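PDB 2ECE: 462aa long hypothetical selenium-binding protein from Sulfolobus tokodaii, which is of unknown function but folds as a beta propeller and, as a member of the selenium-binding protein family, may bind selenium. Local coordinates for residues P210-D215 with D224-R229; S338-G343 with T404-F409; S54-K59 with N116-K121. All coordinates share one frame; numbering follows the deposited sequence.

Contact 1 of 3, residues P210-D215 with D224-R229; sequences PNTIED and DRYGNR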
loop_
_atom_site.group_PDB
_atom_site.type_symbol
_atom_site.label_atom_id
_atom_site.label_comp_id
_atom_site.label_asym_id
_atom_site.label_seq_id
_atom_site.Cartn_x
_atom_site.Cartn_y
_atom_site.Cartn_z
ATOM N N PRO A 210 -9.047 5.472 13.915
ATOM C CA PRO A 210 -8.462 4.429 14.763
ATOM C C PRO A 210 -9.461 3.754 15.693
ATOM O O PRO A 210 -9.535 2.527 15.756
ATOM C CB PRO A 210 -7.383 5.184 15.531
ATOM C CG PRO A 210 -6.895 6.149 14.495
ATOM C CD PRO A 210 -8.197 6.674 13.918
ATOM N N ASN A 211 -10.232 4.557 16.419
ATOM C CA ASN A 211 -11.201 3.999 17.349
ATOM C C ASN A 211 -12.262 3.132 16.680
ATOM O O ASN A 211 -13.002 2.420 17.357
ATOM C CB ASN A 211 -11.846 5.119 18.178
ATOM C CG ASN A 211 -10.852 5.769 19.123
ATOM O OD1 ASN A 211 -9.842 5.160 19.475
ATOM N ND2 ASN A 211 -11.131 7.001 19.544
ATOM N N THR A 212 -12.330 3.175 15.352
ATOM C CA THR A 212 -13.294 2.351 14.627
ATOM C C THR A 212 -12.678 1.029 14.162
ATOM O O THR A 212 -13.289 -0.036 14.298
ATOM C CB THR A 212 -13.837 3.069 13.366
ATOM O OG1 THR A 212 -14.633 4.199 13.748
ATOM C CG2 THR A 212 -14.680 2.106 12.530
ATOM N N ILE A 213 -11.456 1.101 13.633
ATOM C CA ILE A 213 -10.783 -0.073 13.081
ATOM C C ILE A 213 -9.883 -0.929 13.972
ATOM O O ILE A 213 -9.818 -2.140 13.778
ATOM C CB ILE A 213 -9.950 0.321 11.828
ATOM C CG1 ILE A 213 -8.719 1.136 12.236
ATOM C CG2 ILE A 213 -10.805 1.141 10.868
ATOM C CD1 ILE A 213 -7.462 0.298 12.399
ATOM N N GLU A 214 -9.205 -0.333 14.947
ATOM C CA GLU A 214 -8.280 -1.110 15.771
ATOM C C GLU A 214 -8.785 -2.403 16.427
ATOM O O GLU A 214 -8.042 -3.381 16.482
ATOM C CB GLU A 214 -7.624 -0.207 16.817
ATOM C CG GLU A 214 -6.822 0.926 16.184
ATOM C CD GLU A 214 -5.948 1.673 17.172
ATOM O OE1 GLU A 214 -6.386 1.888 18.322
ATOM O OE2 GLU A 214 -4.826 2.064 16.790
ATOM N N ASP A 215 -10.026 -2.432 16.909
ATOM C CA ASP A 215 -10.535 -3.651 17.536
ATOM C C ASP A 215 -11.213 -4.600 16.552
ATOM O O ASP A 215 -11.860 -5.564 16.962
ATOM C CB ASP A 215 -11.505 -3.323 18.683
ATOM C CG ASP A 215 -10.810 -2.685 19.869
ATOM O OD1 ASP A 215 -9.640 -3.037 20.120
ATOM O OD2 ASP A 215 -11.430 -1.842 20.559
ATOM N N ASP A 224 -22.168 4.143 8.867
ATOM C CA ASP A 224 -21.841 5.476 9.360
ATOM C C ASP A 224 -20.392 5.762 9.739
ATOM O O ASP A 224 -20.035 6.920 9.924
ATOM C CB ASP A 224 -22.718 5.822 10.569
ATOM C CG ASP A 224 -24.183 5.554 10.320
ATOM O OD1 ASP A 224 -24.681 5.934 9.239
ATOM O OD2 ASP A 224 -24.836 4.967 11.212
ATOM N N ARG A 225 -19.550 4.739 9.847
ATOM C CA ARG A 225 -18.173 4.993 10.258
ATOM C C ARG A 225 -17.066 4.788 9.226
ATOM O O ARG A 225 -15.907 5.098 9.500
ATOM C CB ARG A 225 -17.862 4.185 11.518
ATOM C CG ARG A 225 -18.930 4.356 12.587
ATOM C CD ARG A 225 -18.500 3.823 13.939
ATOM N NE ARG A 225 -19.623 3.821 14.872
ATOM C CZ ARG A 225 -19.504 3.681 16.187
ATOM N NH1 ARG A 225 -18.305 3.532 16.734
ATOM N NH2 ARG A 225 -20.588 3.689 16.954
ATOM N N TYR A 226 -17.406 4.274 8.048
ATOM C CA TYR A 226 -16.400 4.071 7.013
ATOM C C TYR A 226 -16.659 5.032 5.857
ATOM O O TYR A 226 -17.805 5.386 5.579
ATOM C CB TYR A 226 -16.414 2.609 6.554
ATOM C CG TYR A 226 -15.760 1.673 7.554
ATOM C CD1 TYR A 226 -14.414 1.323 7.433
ATOM C CD2 TYR A 226 -16.472 1.178 8.648
ATOM C CE1 TYR A 226 -13.788 0.507 8.375
ATOM C CE2 TYR A 226 -15.856 0.360 9.599
ATOM C CZ TYR A 226 -14.512 0.031 9.456
ATOM O OH TYR A 226 -13.893 -0.763 10.393
ATOM N N GLY A 227 -15.599 5.465 5.183
ATOM C CA GLY A 227 -15.774 6.420 4.105
ATOM C C GLY A 227 -15.837 5.868 2.696
ATOM O O GLY A 227 -15.587 4.685 2.466
ATOM N N ASN A 228 -16.176 6.738 1.750
ATOM C CA ASN A 228 -16.260 6.348 0.351
ATOM C C ASN A 228 -15.985 7.515 -0.586
ATOM O O ASN A 228 -16.465 7.534 -1.720
ATOM C CB ASN A 228 -17.639 5.746 0.044
ATOM C CG ASN A 228 -18.778 6.718 0.289
ATOM O OD1 ASN A 228 -19.934 6.413 -0.013
ATOM N ND2 ASN A 228 -18.463 7.888 0.837
ATOM N N ARG A 229 -15.191 8.479 -0.119
ATOM C CA ARG A 229 -14.864 9.655 -0.915
ATOM C C ARG A 229 -13.378 9.772 -1.244
ATOM O O ARG A 229 -12.526 9.293 -0.495
ATOM C CB ARG A 229 -15.265 10.927 -0.163
ATOM C CG ARG A 229 -16.644 10.901 0.460
ATOM C CD ARG A 229 -16.718 11.903 1.612
ATOM N NE ARG A 229 -16.785 13.290 1.170
ATOM C CZ ARG A 229 -16.552 14.334 1.959
ATOM N NH1 ARG A 229 -16.229 14.150 3.233
ATOM N NH2 ARG A 229 -16.655 15.564 1.478
HETATM O O HOH W 1 -15.259 -1.431 12.737
HETATM O O HOH W 2 -14.600 5.920 11.594
HETATM O O HOH W 3 -15.503 5.283 16.139
#
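Two methyls of helix 210-213, in the helical connection between strands 201-204 and 229-234, pack against the outer part of the Y226 ring, both obliquely. T212 CG2 comes within 3.6 Å of Y226 CE2, the two side chains sliding past each other in opposite directions. I213 CG2 lies 3.7 Å from Y226 OH, its side chain crossing the tyrosine at about a right angle. T212 has CG2 anti to the backbone N and OG1 anti to the carbonyl carbon (chi1 -67°), which turns the methyl to the tyrosine while the hydroxyl lies 3.9 Å from R225 CD.

The polar links run through water. Water 1 sits at the ring edge, in its plane, 2.8 Å from Y226 OH, and donates to T212 O. Water 2 bridges T212 OG1 and R225 O, which it approaches to 2.6 Å. Water 3 is 2.8 Å from T212 OG1 and only weakly held by R225 NH1. A leucine in place of Y226 would probably leave water 1 without one anchor and open a gap beside the T212 and I213 methyls.

With 182 Å² buried and T212 serving both chemistries, methyls and ring pack directly while polar atoms are linked by water.

Contact 2 of 3, residues S338-G343 with T404-F409; sequences SLWGIG and TWDNQF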
loop_
_atom_site.group_PDB
_atom_site.type_symbol
_atom_site.label_atom_id
_atom_site.label_comp_id
_atom_site.label_asym_id
_atom_site.label_seq_id
_atom_site.Cartn_x
_atom_site.Cartn_y
_atom_site.Cartn_z
ATOM N N SER A 338 -5.503 -7.436 -5.775
ATOM C CA SER A 338 -5.417 -8.598 -4.914
ATOM C C SER A 338 -6.837 -8.782 -4.388
ATOM O O SER A 338 -7.562 -7.805 -4.178
ATOM C CB SER A 338 -4.445 -8.351 -3.757
ATOM O OG SER A 338 -4.901 -7.304 -2.912
ATOM N N LEU A 339 -7.252 -10.031 -4.223
ATOM C CA LEU A 339 -8.574 -10.324 -3.689
ATOM C C LEU A 339 -8.278 -11.081 -2.410
ATOM O O LEU A 339 -8.046 -12.289 -2.423
ATOM C CB LEU A 339 -9.395 -11.195 -4.650
ATOM C CG LEU A 339 -10.169 -10.506 -5.780
ATOM C CD1 LEU A 339 -9.206 -9.987 -6.838
ATOM C CD2 LEU A 339 -11.147 -11.504 -6.403
ATOM N N TRP A 340 -8.269 -10.344 -1.308
ATOM C CA TRP A 340 -7.962 -10.894 -0.000
ATOM C C TRP A 340 -9.048 -11.809 0.555
ATOM O O TRP A 340 -8.804 -12.563 1.491
ATOM C CB TRP A 340 -7.706 -9.744 0.970
ATOM C CG TRP A 340 -7.050 -10.163 2.235
ATOM C CD1 TRP A 340 -5.797 -10.692 2.377
ATOM C CD2 TRP A 340 -7.583 -10.031 3.557
ATOM N NE1 TRP A 340 -5.514 -10.889 3.713
ATOM C CE2 TRP A 340 -6.596 -10.495 4.456
ATOM C CE3 TRP A 340 -8.804 -9.569 4.069
ATOM C CZ2 TRP A 340 -6.787 -10.500 5.837
ATOM C CZ3 TRP A 340 -8.993 -9.575 5.450
ATOM C CH2 TRP A 340 -7.990 -10.041 6.313
ATOM N N GLY A 341 -10.247 -11.737 -0.017
ATOM C CA GLY A 341 -11.329 -12.586 0.451
ATOM C C GLY A 341 -11.361 -13.880 -0.337
ATOM O O GLY A 341 -11.152 -14.963 0.206
ATOM N N ILE A 342 -11.602 -13.761 -1.638
ATOM C CA ILE A 342 -11.662 -14.926 -2.507
ATOM C C ILE A 342 -10.324 -15.660 -2.647
ATOM O O ILE A 342 -10.289 -16.894 -2.652
ATOM C CB ILE A 342 -12.212 -14.518 -3.890
ATOM C CG1 ILE A 342 -13.721 -14.287 -3.769
ATOM C CG2 ILE A 342 -11.875 -15.581 -4.935
ATOM C CD1 ILE A 342 -14.330 -13.536 -4.917
ATOM N N GLY A 343 -9.228 -14.908 -2.755
ATOM C CA GLY A 343 -7.913 -15.518 -2.878
ATOM C C GLY A 343 -7.295 -15.449 -4.265
ATOM O O GLY A 343 -6.941 -16.478 -4.848
ATOM N N THR A 404 -5.942 -7.286 13.819
ATOM C CA THR A 404 -7.264 -7.741 14.229
ATOM C C THR A 404 -8.199 -8.146 13.099
ATOM O O THR A 404 -9.086 -8.975 13.303
ATOM C CB THR A 404 -7.950 -6.688 15.114
ATOM O OG1 THR A 404 -7.888 -5.406 14.479
ATOM C CG2 THR A 404 -7.254 -6.616 16.468
ATOM N N TRP A 405 -8.013 -7.575 11.913
ATOM C CA TRP A 405 -8.861 -7.947 10.788
ATOM C C TRP A 405 -8.442 -9.328 10.277
ATOM O O TRP A 405 -9.290 -10.126 9.867
ATOM C CB TRP A 405 -8.777 -6.893 9.669
ATOM C CG TRP A 405 -9.439 -5.587 10.038
ATOM C CD1 TRP A 405 -9.339 -4.928 11.234
ATOM C CD2 TRP A 405 -10.308 -4.796 9.215
ATOM N NE1 TRP A 405 -10.098 -3.783 11.208
ATOM C CE2 TRP A 405 -10.702 -3.676 9.983
ATOM C CE3 TRP A 405 -10.795 -4.924 7.905
ATOM C CZ2 TRP A 405 -11.562 -2.685 9.484
ATOM C CZ3 TRP A 405 -11.653 -3.933 7.408
ATOM C CH2 TRP A 405 -12.026 -2.831 8.201
ATOM N N ASP A 406 -7.141 -9.614 10.307
ATOM C CA ASP A 406 -6.649 -10.921 9.866
ATOM C C ASP A 406 -7.363 -11.980 10.702
ATOM O O ASP A 406 -7.887 -12.968 10.187
ATOM C CB ASP A 406 -5.145 -11.084 10.128
ATOM C CG ASP A 406 -4.279 -10.164 9.279
ATOM O OD1 ASP A 406 -4.790 -9.554 8.317
ATOM O OD2 ASP A 406 -3.070 -10.071 9.587
ATOM N N ASN A 407 -7.364 -11.746 12.009
ATOM C CA ASN A 407 -7.958 -12.662 12.965
ATOM C C ASN A 407 -9.454 -12.895 12.792
ATOM O O ASN A 407 -9.976 -13.907 13.252
ATOM C CB ASN A 407 -7.654 -12.182 14.385
ATOM C CG ASN A 407 -6.163 -12.207 14.695
ATOM O OD1 ASN A 407 -5.369 -12.787 13.944
ATOM N ND2 ASN A 407 -5.774 -11.581 15.806
ATOM N N GLN A 408 -10.142 -11.980 12.120
ATOM C CA GLN A 408 -11.576 -12.140 11.899
ATOM C C GLN A 408 -11.870 -12.950 10.646
ATOM O O GLN A 408 -12.738 -13.826 10.652
ATOM C CB GLN A 408 -12.258 -10.784 11.760
ATOM C CG GLN A 408 -12.286 -9.959 13.016
ATOM C CD GLN A 408 -12.922 -8.613 12.773
ATOM O OE1 GLN A 408 -12.348 -7.760 12.095
ATOM N NE2 GLN A 408 -14.122 -8.417 13.307
ATOM N N PHE A 409 -11.154 -12.647 9.567
ATOM C CA PHE A 409 -11.361 -13.350 8.310
ATOM C C PHE A 409 -10.570 -14.645 8.161
ATOM O O PHE A 409 -10.941 -15.514 7.374
ATOM C CB PHE A 409 -11.080 -12.417 7.129
ATOM C CG PHE A 409 -12.111 -11.330 6.965
ATOM C CD1 PHE A 409 -11.992 -10.121 7.653
ATOM C CD2 PHE A 409 -13.228 -11.537 6.156
ATOM C CE1 PHE A 409 -12.973 -9.133 7.535
ATOM C CE2 PHE A 409 -14.215 -10.557 6.030
ATOM C CZ PHE A 409 -14.088 -9.350 6.721
#
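W405 O is gripped by two backbone donors, Q408 N at 3.0 Å and F409 N at 3.1 Å, and the indole of W340 meets the same oxygen edge-on. W340 CH2 lies 3.8 Å from W405 O, which is near the indole plane, so the rim of the ring, not its face, is turned to this carbonyl. CG of W340 is anti to the backbone N (chi1 -165°), a setting that carries the six-membered ring out to the helix.

One side of that rim meets a carboxylate: D406 OD1 stands 3.3 Å from W340 CZ2, obliquely, with the two planes 49° apart. The acid has firmer partners of its own, since OD1 accepts from L401 N while OD2 bonds to S400 OG and forms a salt bridge with R443. Further round the rim, W340 CZ3 comes within 3.8 Å of F409 CD1. This is an offset edge-to-face pair, the indole edge directed to the phenylalanine face, with centroids 5.7 Å apart and planes at 60°.

W340 NE1 is hydrogen-bonded to N399 O, so W340 is fixed at both ends. W340 starts the turn between strands 334-339 and 344-349 of one propeller blade, whereas helix 403-409 belongs to the connection between strands 394-398 and 417-423 of the next; the tryptophan thus packs one blade's turn against its neighbour's helix.

Contact 3 of 3, residues S54-K59 with N116-K121; sequences SETYSK and NPREPK
The guanidinium of R118 meets T56 at its edge: T56 OG1 lies only 12° out of the guanidinium plane. The two side chains come from opposite directions, and R118 NH2 donates to T56 OG1 over 3.0 Å with an N-H...O angle of 155°, a reasonably straight bond. R118 is bent at chi3 (72°), which brings the flat group round to the threonine.

The hydroxyl of T56 has a stronger partner in D49 OD2, the same carboxylate oxygen that forms a salt bridge with R118 NH1 and a hydrogen bond with S54 OG. D49 therefore probably balances the arginine's charge and positions both side chains. S54 OG also accepts from T56 N at 3.1 Å, an ST turn coinciding with the type I beta turn from S54 to Y57.

Only 70 Å² is buried in this surface contact. Segment 54-59 joins strands 44-49 and 60-65, the two outer strands of one propeller blade, while 116-121, with its type I turn from N116 to E119, joins strands 108-112 and 121-126 of the next. T56 and R118 both also rest on V61 of strand 60-65.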
loop_
_atom_site.group_PDB
_atom_site.type_symbol
_atom_site.label_atom_id
_atom_site.label_comp_id
_atom_site.label_asym_id
_atom_site.label_seq_id
_atom_site.Cartn_x
_atom_site.Cartn_y
_atom_site.Cartn_z
ATOM N N SER A 54 21.940 -15.092 -6.999
ATOM C CA SER A 54 22.554 -15.100 -5.680
ATOM C C SER A 54 22.425 -16.452 -5.005
ATOM O O SER A 54 21.454 -17.176 -5.216
ATOM C CB SER A 54 21.920 -14.036 -4.783
ATOM O OG SER A 54 22.411 -14.159 -3.457
ATOM N N GLU A 55 23.410 -16.788 -4.180
ATOM C CA GLU A 55 23.386 -18.053 -3.471
ATOM C C GLU A 55 22.404 -18.014 -2.301
ATOM O O GLU A 55 22.063 -19.053 -1.731
ATOM C CB GLU A 55 24.800 -18.414 -3.014
ATOM C CG GLU A 55 25.691 -18.784 -4.201
ATOM C CD GLU A 55 27.140 -19.008 -3.830
ATOM O OE1 GLU A 55 27.896 -19.499 -4.697
ATOM O OE2 GLU A 55 27.528 -18.691 -2.686
ATOM N N THR A 56 21.943 -16.815 -1.949
ATOM C CA THR A 56 20.967 -16.674 -0.874
ATOM C C THR A 56 19.643 -16.177 -1.454
ATOM O O THR A 56 18.880 -15.476 -0.792
ATOM C CB THR A 56 21.449 -15.705 0.236
ATOM O OG1 THR A 56 21.957 -14.497 -0.344
ATOM C CG2 THR A 56 22.523 -16.370 1.081
ATOM N N TYR A 57 19.380 -16.563 -2.699
ATOM C CA TYR A 57 18.154 -16.184 -3.396
ATOM C C TYR A 57 16.929 -16.732 -2.662
ATOM O O TYR A 57 16.930 -17.877 -2.214
ATOM C CB TYR A 57 18.202 -16.726 -4.829
ATOM C CG TYR A 57 16.918 -16.586 -5.621
ATOM C CD1 TYR A 57 16.345 -15.335 -5.858
ATOM C CD2 TYR A 57 16.291 -17.710 -6.161
ATOM C CE1 TYR A 57 15.180 -15.208 -6.617
ATOM C CE2 TYR A 57 15.133 -17.594 -6.916
ATOM C CZ TYR A 57 14.581 -16.340 -7.141
ATOM O OH TYR A 57 13.433 -16.230 -7.889
ATOM N N SER A 58 15.897 -15.902 -2.533
ATOM C CA SER A 58 14.650 -16.278 -1.866
ATOM C C SER A 58 14.818 -16.574 -0.376
ATOM O O SER A 58 14.047 -17.343 0.208
ATOM C CB SER A 58 14.024 -17.493 -2.560
ATOM O OG SER A 58 12.701 -17.718 -2.098
ATOM N N LYS A 59 15.823 -15.955 0.235
ATOM C CA LYS A 59 16.097 -16.138 1.654
ATOM C C LYS A 59 16.061 -14.816 2.401
ATOM O O LYS A 59 16.385 -13.773 1.839
ATOM C CB LYS A 59 17.490 -16.718 1.867
ATOM C CG LYS A 59 17.651 -18.215 1.738
ATOM C CD LYS A 59 19.080 -18.548 2.142
ATOM C CE LYS A 59 19.335 -20.029 2.316
ATOM N NZ LYS A 59 20.767 -20.230 2.664
ATOM N N ASN A 116 25.810 -0.808 3.659
ATOM C CA ASN A 116 25.464 -2.185 3.313
ATOM C C ASN A 116 23.949 -2.376 3.236
ATOM O O ASN A 116 23.280 -2.521 4.262
ATOM C CB ASN A 116 26.047 -3.150 4.345
ATOM C CG ASN A 116 25.887 -4.604 3.933
ATOM O OD1 ASN A 116 26.270 -5.516 4.671
ATOM N ND2 ASN A 116 25.325 -4.829 2.744
ATOM N N PRO A 117 23.396 -2.408 2.014
ATOM C CA PRO A 117 21.957 -2.576 1.775
ATOM C C PRO A 117 21.401 -3.876 2.344
ATOM O O PRO A 117 20.211 -3.968 2.650
ATOM C CB PRO A 117 21.845 -2.536 0.245
ATOM C CG PRO A 117 23.093 -1.831 -0.193
ATOM C CD PRO A 117 24.128 -2.390 0.739
ATOM N N ARG A 118 22.264 -4.882 2.467
ATOM C CA ARG A 118 21.859 -6.181 2.998
ATOM C C ARG A 118 21.719 -6.163 4.516
ATOM O O ARG A 118 21.153 -7.090 5.102
ATOM C CB ARG A 118 22.864 -7.264 2.585
ATOM C CG ARG A 118 22.895 -7.541 1.093
ATOM C CD ARG A 118 24.042 -8.482 0.723
ATOM N NE ARG A 118 23.817 -9.858 1.161
ATOM C CZ ARG A 118 23.075 -10.747 0.506
ATOM N NH1 ARG A 118 22.475 -10.416 -0.626
ATOM N NH2 ARG A 118 22.941 -11.978 0.983
ATOM N N GLU A 119 22.233 -5.117 5.155
ATOM C CA GLU A 119 22.137 -5.010 6.607
ATOM C C GLU A 119 21.831 -3.584 7.032
ATOM O O GLU A 119 22.706 -2.871 7.528
ATOM C CB GLU A 119 23.433 -5.469 7.285
ATOM C CG GLU A 119 23.267 -5.642 8.789
ATOM C CD GLU A 119 24.469 -6.282 9.459
ATOM O OE1 GLU A 119 25.230 -6.999 8.772
ATOM O OE2 GLU A 119 24.639 -6.082 10.682
ATOM N N PRO A 120 20.576 -3.148 6.841
ATOM C CA PRO A 120 20.161 -1.790 7.209
ATOM C C PRO A 120 20.202 -1.653 8.727
ATOM O O PRO A 120 20.075 -2.648 9.437
ATOM C CB PRO A 120 18.729 -1.702 6.673
ATOM C CG PRO A 120 18.662 -2.806 5.623
ATOM C CD PRO A 120 19.450 -3.899 6.260
ATOM N N LYS A 121 20.377 -0.430 9.219
ATOM C CA LYS A 121 20.420 -0.193 10.660
ATOM C C LYS A 121 19.547 0.992 11.053
ATOM O O LYS A 121 19.508 1.996 10.349
ATOM C CB LYS A 121 21.861 0.078 11.114
ATOM C CG LYS A 121 22.786 -1.138 11.088
ATOM C CD LYS A 121 24.209 -0.744 11.470
ATOM C CE LYS A 121 25.145 -1.944 11.557
ATOM N NZ LYS A 121 24.846 -2.836 12.714
#

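Overall arrangement
Contacts 1 and 2 adjoin, though their centres are 17 Å apart: I213 O is 3.1 Å from W405 NE1 and E214 O is 2.9 Å from T404 OG1, both probable hydrogen bonds, while Y226 OH packs on W405 CZ2. Helix 403-409 thus lies between the 210-215 segment and the turn at W340. Contact 3 stands apart, about 25 Å from contact 1 and about 20 Å from contact 2 between nearest atoms, and lies across the chain's centre from contact 1. The topology agrees: contacts 1 and 2 use connections between second and third blade strands, contact 3 those between third and fourth (443-449 counting as first in the blade of 44-49), at opposite strand ends.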